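Side-chain contacts in CT263 (Chlamydia trachomatis, PDB 4QAS), which probably hydrolyses the N-glycosidic bond of a futalosine-type nucleoside as an MTAN-family nucleosidase, serving menaquinone synthesis through the futalosine pathway: residues S24-S29 with V43-M48; P83-L88 with L137-M142; F146-A151 with C158-V163. The protein carries 1 engineered substitution. One frame throughout, in Å; residues are numbered along the deposited sequence. Where two conformers were deposited one is given.

Interaction 1 (S24-S29 with V43-M48)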
loop_
_atom_site.group_PDB
_atom_site.type_symbol
_atom_site.label_atom_id
_atom_site.label_comp_id
_atom_site.label_asym_id
_atom_site.label_seq_id
_atom_site.Cartn_x
_atom_site.Cartn_y
_atom_site.Cartn_z
ATOM N N SER A 24 -7.415 -3.525 2.396
ATOM C CA SER A 24 -7.562 -2.091 2.607
ATOM C C SER A 24 -6.787 -1.259 1.582
ATOM O O SER A 24 -7.094 -0.090 1.403
ATOM C CB SER A 24 -7.112 -1.754 4.031
ATOM O OG SER A 24 -7.470 -0.450 4.352
ATOM N N LEU A 25 -5.781 -1.827 0.932
ATOM C CA LEU A 25 -4.908 -1.047 0.047
ATOM C C LEU A 25 -5.598 -0.564 -1.207
ATOM O O LEU A 25 -5.186 0.443 -1.774
ATOM C CB LEU A 25 -3.772 -1.908 -0.455
ATOM C CG LEU A 25 -2.680 -2.320 0.465
ATOM C CD1 LEU A 25 -1.641 -3.069 -0.425
ATOM C CD2 LEU A 25 -2.071 -1.124 1.139
ATOM N N PHE A 26 -6.595 -1.306 -1.707
ATOM C CA PHE A 26 -7.295 -0.994 -2.939
ATOM C C PHE A 26 -8.789 -1.009 -2.668
ATOM O O PHE A 26 -9.241 -1.729 -1.761
ATOM C CB PHE A 26 -6.974 -2.026 -4.040
ATOM C CG PHE A 26 -5.527 -2.165 -4.325
ATOM C CD1 PHE A 26 -4.880 -1.253 -5.145
ATOM C CD2 PHE A 26 -4.816 -3.190 -3.789
ATOM C CE1 PHE A 26 -3.534 -1.380 -5.402
ATOM C CE2 PHE A 26 -3.483 -3.327 -4.043
ATOM C CZ PHE A 26 -2.842 -2.409 -4.866
ATOM N N PRO A 27 -9.553 -0.288 -3.431
ATOM C CA PRO A 27 -11.022 -0.268 -3.234
ATOM C C PRO A 27 -11.675 -1.486 -3.885
ATOM O O PRO A 27 -12.393 -1.399 -4.877
ATOM C CB PRO A 27 -11.433 1.069 -3.870
ATOM C CG PRO A 27 -10.416 1.300 -4.919
ATOM C CD PRO A 27 -9.135 0.767 -4.379
ATOM N N PHE A 28 -11.402 -2.654 -3.310
ATOM C CA PHE A 28 -11.982 -3.902 -3.792
ATOM C C PHE A 28 -13.493 -3.893 -3.633
ATOM O O PHE A 28 -14.052 -3.226 -2.756
ATOM C CB PHE A 28 -11.456 -5.066 -2.961
ATOM C CG PHE A 28 -10.021 -5.437 -3.234
ATOM C CD1 PHE A 28 -9.683 -6.204 -4.327
ATOM C CD2 PHE A 28 -9.013 -5.047 -2.382
ATOM C CE1 PHE A 28 -8.384 -6.552 -4.577
ATOM C CE2 PHE A 28 -7.703 -5.408 -2.623
ATOM C CZ PHE A 28 -7.394 -6.164 -3.713
ATOM N N SER A 29 -14.153 -4.672 -4.473
ATOM C CA SER A 29 -15.569 -4.959 -4.334
ATOM C C SER A 29 -15.748 -6.470 -4.301
ATOM O O SER A 29 -14.895 -7.218 -4.782
ATOM C CB SER A 29 -16.368 -4.356 -5.487
ATOM O OG SER A 29 -15.919 -4.857 -6.731
ATOM N N VAL A 43 -4.462 -3.992 -15.233
ATOM C CA VAL A 43 -4.283 -4.973 -14.167
ATOM C C VAL A 43 -5.622 -5.333 -13.542
ATOM O O VAL A 43 -6.376 -4.455 -13.098
ATOM C CB VAL A 43 -3.284 -4.500 -13.102
ATOM C CG1 VAL A 43 -3.177 -5.544 -12.003
ATOM C CG2 VAL A 43 -1.924 -4.247 -13.742
ATOM N N LEU A 44 -5.887 -6.635 -13.478
ATOM C CA LEU A 44 -6.964 -7.197 -12.682
ATOM C C LEU A 44 -6.330 -7.810 -11.449
ATOM O O LEU A 44 -5.398 -8.623 -11.552
ATOM C CB LEU A 44 -7.696 -8.292 -13.449
ATOM C CG LEU A 44 -8.753 -9.094 -12.671
ATOM C CD1 LEU A 44 -9.970 -8.224 -12.372
ATOM C CD2 LEU A 44 -9.163 -10.311 -13.473
ATOM N N LEU A 45 -6.827 -7.426 -10.284
ATOM C CA LEU A 45 -6.338 -7.915 -9.012
ATOM C C LEU A 45 -7.497 -8.574 -8.275
ATOM O O LEU A 45 -8.438 -7.885 -7.863
ATOM C CB LEU A 45 -5.772 -6.739 -8.215
ATOM C CG LEU A 45 -5.042 -7.083 -6.949
ATOM C CD1 LEU A 45 -3.812 -7.941 -7.245
ATOM C CD2 LEU A 45 -4.668 -5.764 -6.266
ATOM N N ASP A 46 -7.432 -9.897 -8.095
ATOM C CA ASP A 46 -8.469 -10.634 -7.393
ATOM C C ASP A 46 -7.865 -11.187 -6.115
ATOM O O ASP A 46 -6.661 -11.457 -6.044
ATOM C CB ASP A 46 -9.018 -11.775 -8.254
ATOM C CG ASP A 46 -9.871 -11.292 -9.426
ATOM O OD1 ASP A 46 -10.242 -10.093 -9.445
ATOM O OD2 ASP A 46 -10.145 -12.133 -10.299
ATOM N N VAL A 47 -8.714 -11.376 -5.104
ATOM C CA VAL A 47 -8.268 -11.911 -3.821
ATOM C C VAL A 47 -9.186 -13.036 -3.408
ATOM O O VAL A 47 -10.407 -12.859 -3.369
ATOM C CB VAL A 47 -8.257 -10.824 -2.732
ATOM C CG1 VAL A 47 -7.813 -11.421 -1.405
ATOM C CG2 VAL A 47 -7.327 -9.725 -3.118
ATOM N N MET A 48 -8.598 -14.177 -3.058
ATOM C CA MET A 48 -9.312 -15.286 -2.441
ATOM C C MET A 48 -8.752 -15.571 -1.061
ATOM O O MET A 48 -7.545 -15.529 -0.846
ATOM C CB MET A 48 -9.186 -16.507 -3.306
ATOM C CG MET A 48 -9.972 -16.309 -4.566
ATOM S SD MET A 48 -9.881 -17.675 -5.713
ATOM C CE MET A 48 -10.818 -17.021 -7.094
#
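Leu45 lays one methyl, CD2, over the face of the Phe26 ring and touches the CZ corner of Phe28 with its flank, and this is the tight part of the contact. Over the Phe26 ring the methyl makes a CH-pi contact: CD2 of Leu45 lies 3.9 Å from the ring centroid, 29° off the normal. It leans toward one side of the ring, where it comes 3.5 Å from Phe26 CE2. To one side of it is Phe28, whose CZ is 3.8 Å from Leu45 CD2. With chi1 at -172°, Leu45 has its CG anti to the backbone N, and the branch beyond reaches across to both aromatics. The backbone joins in as well: the carbonyl Leu45 O meets the Phe28 ring at its edge, in the ring plane, 3.5 Å from CE1. Two residues along, Val47 brings CG2 to 3.6 Å from Phe28 CZ and practically as close to CE1, an oblique approach that is neither over the face nor at the edge.

The looser side is at Phe28, which is partly exposed, with exposed Ser29 beyond it; Phe26, Leu45 and Val47 are buried. Pro27 is the centre of an inverse gamma turn closed by a weak bond, Phe28 N to Phe26 O at 2.8 Å, and both phenylalanines, on either side of the turn in sequence, point toward the strand.

In the fold, the chain just after helix 16-25 packs on strand 43-49. Tyr195 meets Phe26 edge-to-face and Phe192 also packs on it, both from helix 180-197; Tyr38 of strand 36-40 touches both phenylalanines. Leu9, Leu11 and Phe13 of strand 7-13 pack beside Leu45 and Val47, and Gln185 of the second subunit packs on Phe26 and Pro27.

Interaction 2 (P83-L88 with L137-M142); sequences PNIPLL and LQLVDM
Two torsions aim Ile85 at Gln138 and Leu139: a chi1 of -65° puts CG1 beside its own backbone N and CG2 anti to it, and a chi2 of 168° stretches CD1 straight out. The isoleucine therefore presents two methyls to strand 139-141 and the residue before it. CD1 settles on the peptide group of Gln138, 3.6 Å from Gln138 O and equally far from Gln138 C, so it lies beside the carbonyl bond instead of at its end. The same methyl is 3.9 Å from Gln138 CB, while the rest of that side chain runs on, extended, to a hydrogen bond between its OE1 and Gln121 N. At Gln138 a psi of -95° bends the chain just ahead of the strand. Both methyls come near Leu139 CD2, Ile85 CG2 at 4.1 Å and Ile85 CD1 at 4.2 Å.

The loop carrying Ile85 connects strand 71-80 with strand 90-99 and packs here at the start of strand 139-141. Tyr91 of strand 90-99 packs on both Ile85 and Leu139, while Ser164 of strand 158-167 lies against Ile85. The loop has its own polar fastenings, Ile85 O to Tyr167 OH and Pro86 O to Ser164 OG.

Between the two segments, then, the attraction is weakly directional dispersion between methyls and a peptide surface; the directional bonds that secure each segment are made with other parts of the chain.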
loop_
_atom_site.group_PDB
_atom_site.type_symbol
_atom_site.label_atom_id
_atom_site.label_comp_id
_atom_site.label_asym_id
_atom_site.label_seq_id
_atom_site.Cartn_x
_atom_site.Cartn_y
_atom_site.Cartn_z
ATOM N N PRO A 83 15.850 -20.041 15.338
ATOM C CA PRO A 83 15.976 -18.745 16.027
ATOM C C PRO A 83 16.709 -17.675 15.239
ATOM O O PRO A 83 16.612 -16.502 15.612
ATOM C CB PRO A 83 16.738 -19.118 17.297
ATOM C CG PRO A 83 17.561 -20.322 16.905
ATOM C CD PRO A 83 16.634 -21.097 16.013
ATOM N N ASN A 84 17.434 -18.027 14.183
ATOM C CA ASN A 84 18.116 -16.994 13.406
ATOM C C ASN A 84 17.198 -16.261 12.435
ATOM O O ASN A 84 17.673 -15.384 11.702
ATOM C CB ASN A 84 19.348 -17.546 12.691
ATOM C CG ASN A 84 19.008 -18.484 11.560
ATOM O OD1 ASN A 84 17.897 -18.475 11.023
ATOM N ND2 ASN A 84 19.990 -19.296 11.166
ATOM N N ILE A 85 15.913 -16.599 12.406
ATOM C CA ILE A 85 14.918 -15.852 11.635
ATOM C C ILE A 85 14.279 -14.835 12.576
ATOM O O ILE A 85 13.587 -15.243 13.520
ATOM C CB ILE A 85 13.853 -16.811 11.085
ATOM C CG1 ILE A 85 14.490 -17.778 10.086
ATOM C CG2 ILE A 85 12.695 -16.053 10.439
ATOM C CD1 ILE A 85 13.609 -18.953 9.693
ATOM N N PRO A 86 14.475 -13.536 12.373
ATOM C CA PRO A 86 13.786 -12.564 13.213
ATOM C C PRO A 86 12.302 -12.566 12.878
ATOM O O PRO A 86 11.906 -12.955 11.778
ATOM C CB PRO A 86 14.431 -11.230 12.821
ATOM C CG PRO A 86 14.799 -11.433 11.402
ATOM C CD PRO A 86 15.210 -12.884 11.273
ATOM N N LEU A 87 11.471 -12.155 13.831
ATOM C CA LEU A 87 10.042 -11.994 13.583
ATOM C C LEU A 87 9.732 -10.692 12.838
ATOM O O LEU A 87 10.537 -9.756 12.785
ATOM C CB LEU A 87 9.256 -12.046 14.889
ATOM C CG LEU A 87 9.474 -13.320 15.707
ATOM C CD1 LEU A 87 8.472 -13.368 16.822
ATOM C CD2 LEU A 87 9.348 -14.561 14.840
ATOM N N LEU A 88 8.532 -10.648 12.242
ATOM C CA LEU A 88 8.050 -9.467 11.513
ATOM C C LEU A 88 8.898 -9.169 10.290
ATOM O O LEU A 88 8.990 -8.017 9.851
ATOM C CB LEU A 88 7.917 -8.232 12.408
ATOM C CG LEU A 88 6.711 -8.344 13.326
ATOM C CD1 LEU A 88 6.840 -7.372 14.477
ATOM C CD2 LEU A 88 5.438 -8.067 12.560
ATOM N N LEU A 137 14.417 -26.857 9.520
ATOM C CA LEU A 137 13.261 -26.079 9.103
ATOM C C LEU A 137 13.578 -24.595 9.206
ATOM O O LEU A 137 14.398 -24.165 10.028
ATOM C CB LEU A 137 12.028 -26.397 9.957
ATOM C CG LEU A 137 11.554 -27.855 9.970
ATOM C CD1 LEU A 137 10.274 -27.990 10.796
ATOM C CD2 LEU A 137 11.333 -28.389 8.557
ATOM N N GLN A 138 12.935 -23.820 8.334
ATOM C CA GLN A 138 13.057 -22.377 8.366
ATOM C C GLN A 138 11.680 -21.824 8.703
ATOM O O GLN A 138 11.324 -21.686 9.877
ATOM C CB GLN A 138 13.638 -21.827 7.046
ATOM C CG GLN A 138 15.128 -22.159 6.877
ATOM C CD GLN A 138 15.759 -21.705 5.558
ATOM O OE1 GLN A 138 15.205 -20.908 4.806
ATOM N NE2 GLN A 138 16.950 -22.220 5.288
ATOM N N LEU A 139 10.896 -21.463 7.700
ATOM C CA LEU A 139 9.534 -21.012 7.892
ATOM C C LEU A 139 8.553 -22.174 7.761
ATOM O O LEU A 139 8.772 -23.102 6.979
ATOM C CB LEU A 139 9.195 -19.928 6.863
ATOM C CG LEU A 139 10.054 -18.671 6.959
ATOM C CD1 LEU A 139 9.693 -17.735 5.804
ATOM C CD2 LEU A 139 9.788 -17.988 8.305
ATOM N N VAL A 140 7.467 -22.103 8.516
ATOM C CA VAL A 140 6.489 -23.180 8.573
ATOM C C VAL A 140 5.099 -22.577 8.494
ATOM O O VAL A 140 4.758 -21.692 9.284
ATOM C CB VAL A 140 6.614 -24.005 9.862
ATOM C CG1 VAL A 140 5.576 -25.132 9.845
ATOM C CG2 VAL A 140 8.019 -24.542 10.015
ATOM N N ASP A 141 4.279 -23.055 7.568
ATOM C CA ASP A 141 2.914 -22.568 7.430
ATOM C C ASP A 141 2.013 -23.792 7.305
ATOM O O ASP A 141 2.404 -24.932 7.568
ATOM C CB ASP A 141 2.743 -21.593 6.255
ATOM C CG ASP A 141 2.725 -22.294 4.895
ATOM O OD1 ASP A 141 3.161 -23.466 4.789
ATOM O OD2 ASP A 141 2.262 -21.659 3.896
ATOM N N MET A 142 0.788 -23.574 6.839
ATOM C CA MET A 142 -0.140 -24.661 6.568
ATOM C C MET A 142 -0.480 -24.833 5.093
ATOM O O MET A 142 -0.562 -25.967 4.623
ATOM C CB MET A 142 -1.434 -24.444 7.361
ATOM C CG MET A 142 -1.220 -24.487 8.877
ATOM S SD MET A 142 -2.687 -24.111 9.861
ATOM C CE MET A 142 -3.887 -25.207 9.096
#

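Interaction 3 (F146-A151 with C158-V163)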
loop_
_atom_site.group_PDB
_atom_site.type_symbol
_atom_site.label_atom_id
_atom_site.label_comp_id
_atom_site.label_asym_id
_atom_site.label_seq_id
_atom_site.Cartn_x
_atom_site.Cartn_y
_atom_site.Cartn_z
ATOM N N PHE A 146 -0.038 -26.760 -0.680
ATOM C CA PHE A 146 -1.318 -26.967 -1.336
ATOM C C PHE A 146 -1.532 -25.961 -2.458
ATOM O O PHE A 146 -1.926 -26.333 -3.564
ATOM C CB PHE A 146 -2.430 -26.863 -0.289
ATOM C CG PHE A 146 -3.813 -26.821 -0.872
ATOM C CD1 PHE A 146 -4.297 -27.912 -1.552
ATOM C CD2 PHE A 146 -4.620 -25.692 -0.752
ATOM C CE1 PHE A 146 -5.561 -27.922 -2.108
ATOM C CE2 PHE A 146 -5.899 -25.690 -1.311
ATOM C CZ PHE A 146 -6.362 -26.811 -1.992
ATOM N N ILE A 147 -1.236 -24.687 -2.196
ATOM C CA ILE A 147 -1.485 -23.655 -3.194
ATOM C C ILE A 147 -0.538 -23.820 -4.375
ATOM O O ILE A 147 -0.951 -23.718 -5.528
ATOM C CB ILE A 147 -1.360 -22.263 -2.552
ATOM C CG1 ILE A 147 -2.454 -22.079 -1.494
ATOM C CG2 ILE A 147 -1.455 -21.176 -3.624
ATOM C CD1 ILE A 147 -2.227 -20.908 -0.556
ATOM N N ALA A 148 0.759 -24.027 -4.098
ATOM C CA ALA A 148 1.720 -24.189 -5.190
ATOM C C ALA A 148 1.362 -25.382 -6.060
ATOM O O ALA A 148 1.518 -25.344 -7.289
ATOM C CB ALA A 148 3.129 -24.374 -4.644
ATOM N N LYS A 149 0.925 -26.483 -5.443
ATOM C CA LYS A 149 0.563 -27.658 -6.227
ATOM C C LYS A 149 -0.674 -27.393 -7.074
ATOM O O LYS A 149 -0.728 -27.792 -8.243
ATOM C CB LYS A 149 0.355 -28.854 -5.305
ATOM C CG LYS A 149 -0.034 -30.135 -6.021
ATOM C CD LYS A 149 1.079 -30.605 -6.958
ATOM C CE LYS A 149 0.781 -31.971 -7.566
ATOM N NZ LYS A 149 -0.481 -31.970 -8.354
ATOM N N GLN A 150 -1.667 -26.692 -6.519
ATOM C CA GLN A 150 -2.837 -26.337 -7.321
ATOM C C GLN A 150 -2.458 -25.412 -8.471
ATOM O O GLN A 150 -2.992 -25.545 -9.575
ATOM C CB GLN A 150 -3.940 -25.726 -6.451
ATOM C CG GLN A 150 -4.535 -26.684 -5.416
ATOM C CD GLN A 150 -5.009 -27.969 -6.041
ATOM O OE1 GLN A 150 -4.302 -28.975 -6.029
ATOM N NE2 GLN A 150 -6.208 -27.945 -6.608
ATOM N N ALA A 151 -1.517 -24.488 -8.246
ATOM C CA ALA A 151 -1.065 -23.612 -9.328
ATOM C C ALA A 151 -0.463 -24.423 -10.469
ATOM O O ALA A 151 -0.646 -24.087 -11.645
ATOM C CB ALA A 151 -0.040 -22.606 -8.791
ATOM N N CYS A 158 3.553 -19.354 -9.630
ATOM C CA CYS A 158 3.150 -19.089 -8.255
ATOM C C CYS A 158 4.328 -18.548 -7.468
ATOM O O CYS A 158 5.427 -19.124 -7.522
ATOM C CB CYS A 158 2.666 -20.378 -7.577
ATOM S SG CYS A 158 1.924 -20.171 -5.956
ATOM N N SER A 159 4.108 -17.449 -6.764
ATOM C CA SER A 159 5.091 -16.860 -5.874
ATOM C C SER A 159 4.499 -16.787 -4.487
ATOM O O SER A 159 3.287 -16.833 -4.314
ATOM C CB SER A 159 5.486 -15.454 -6.329
ATOM O OG SER A 159 6.084 -15.450 -7.584
ATOM N N MET A 160 5.367 -16.711 -3.490
ATOM C CA MET A 160 4.959 -16.691 -2.099
ATOM C C MET A 160 5.686 -15.611 -1.343
ATOM O O MET A 160 6.883 -15.431 -1.509
ATOM C CB MET A 160 5.323 -17.988 -1.424
ATOM C CG MET A 160 4.327 -19.040 -1.606
ATOM S SD MET A 160 4.813 -20.521 -0.795
ATOM C CE MET A 160 3.799 -21.705 -1.668
ATOM N N ILE A 161 4.934 -14.907 -0.529
ATOM C CA ILE A 161 5.432 -13.941 0.445
ATOM C C ILE A 161 5.019 -14.483 1.803
ATOM O O ILE A 161 3.834 -14.728 2.040
ATOM C CB ILE A 161 4.788 -12.563 0.254
ATOM C CG1 ILE A 161 5.093 -12.011 -1.134
ATOM C CG2 ILE A 161 5.287 -11.602 1.315
ATOM C CD1 ILE A 161 4.241 -10.802 -1.534
ATOM N N LYS A 162 5.986 -14.675 2.691
ATOM C CA LYS A 162 5.696 -15.150 4.032
ATOM C C LYS A 162 6.374 -14.227 5.029
ATOM O O LYS A 162 7.566 -13.970 4.922
ATOM C CB LYS A 162 6.150 -16.594 4.233
ATOM C CG LYS A 162 5.431 -17.572 3.302
ATOM C CD LYS A 162 4.008 -17.909 3.737
ATOM C CE LYS A 162 3.165 -18.458 2.569
ATOM N NZ LYS A 162 1.907 -19.084 3.004
ATOM N N VAL A 163 5.596 -13.763 6.005
ATOM C CA VAL A 163 6.121 -12.924 7.082
ATOM C C VAL A 163 6.230 -13.776 8.338
ATOM O O VAL A 163 5.301 -14.496 8.683
ATOM C CB VAL A 163 5.268 -11.665 7.308
ATOM C CG1 VAL A 163 3.876 -11.984 7.720
ATOM C CG2 VAL A 163 5.933 -10.751 8.334
#
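Cys158 packs under Ile147, Ala148 and Ala151 in the alpha-beta-alpha sandwich expected of the nucleoside phosphorylase and MTAN family, where helix 144-153 turns back over strand 158-167, the strand that follows it. The axes of the two short segments run nearly antiparallel, at 163°, and pass 8.9 Å apart, with Ala148, Ala151, Cys158 and Ile147 packed between them.

Start at Cys158 CB: it lies 3.7 Å from the methyl of Ala151, CB against CB, the closest approach of the contact. From there chi1 of -172° carries SG anti to the backbone N and back along the helix. The sulfur ends 4.1 Å from Ala148 CA, so it touches the helix backbone itself. Farther along the strand Met160 reaches toward Ala148 CB with its CE, but this residue was modelled in two conformers and its share is less certain.

Trp72 of strand 71-80 packs on Ile147 and Ala151, whereas Ile161 of the strand packs on helix 180-197. The cysteine sulfur also meets a branch methyl: Ile147 CG2 stands 4.2 Å from Cys158 SG.

How the interactions relate
All three contacts reach one mixed sheet, and follow in series along the chain. Interactions 1 and 2 lie on opposite sides of the chain's centre, their centres 28 Å apart; interaction 3 is nearer the middle, 18 Å from interaction 1 and 16 Å from interaction 2, centre to centre. Interaction 1 touches neither of the others. Interactions 2 and 3 meet: strand 139-141 is followed after a short turn by helix 144-153, and Asp141 OD2 forms a salt bridge of 2.7 Å with Lys162 NZ, beside packing of Leu139 on Lys162. The contacts thus sit at separate places on the sheet, with interaction 1 next to the second subunit and the other two within one subunit.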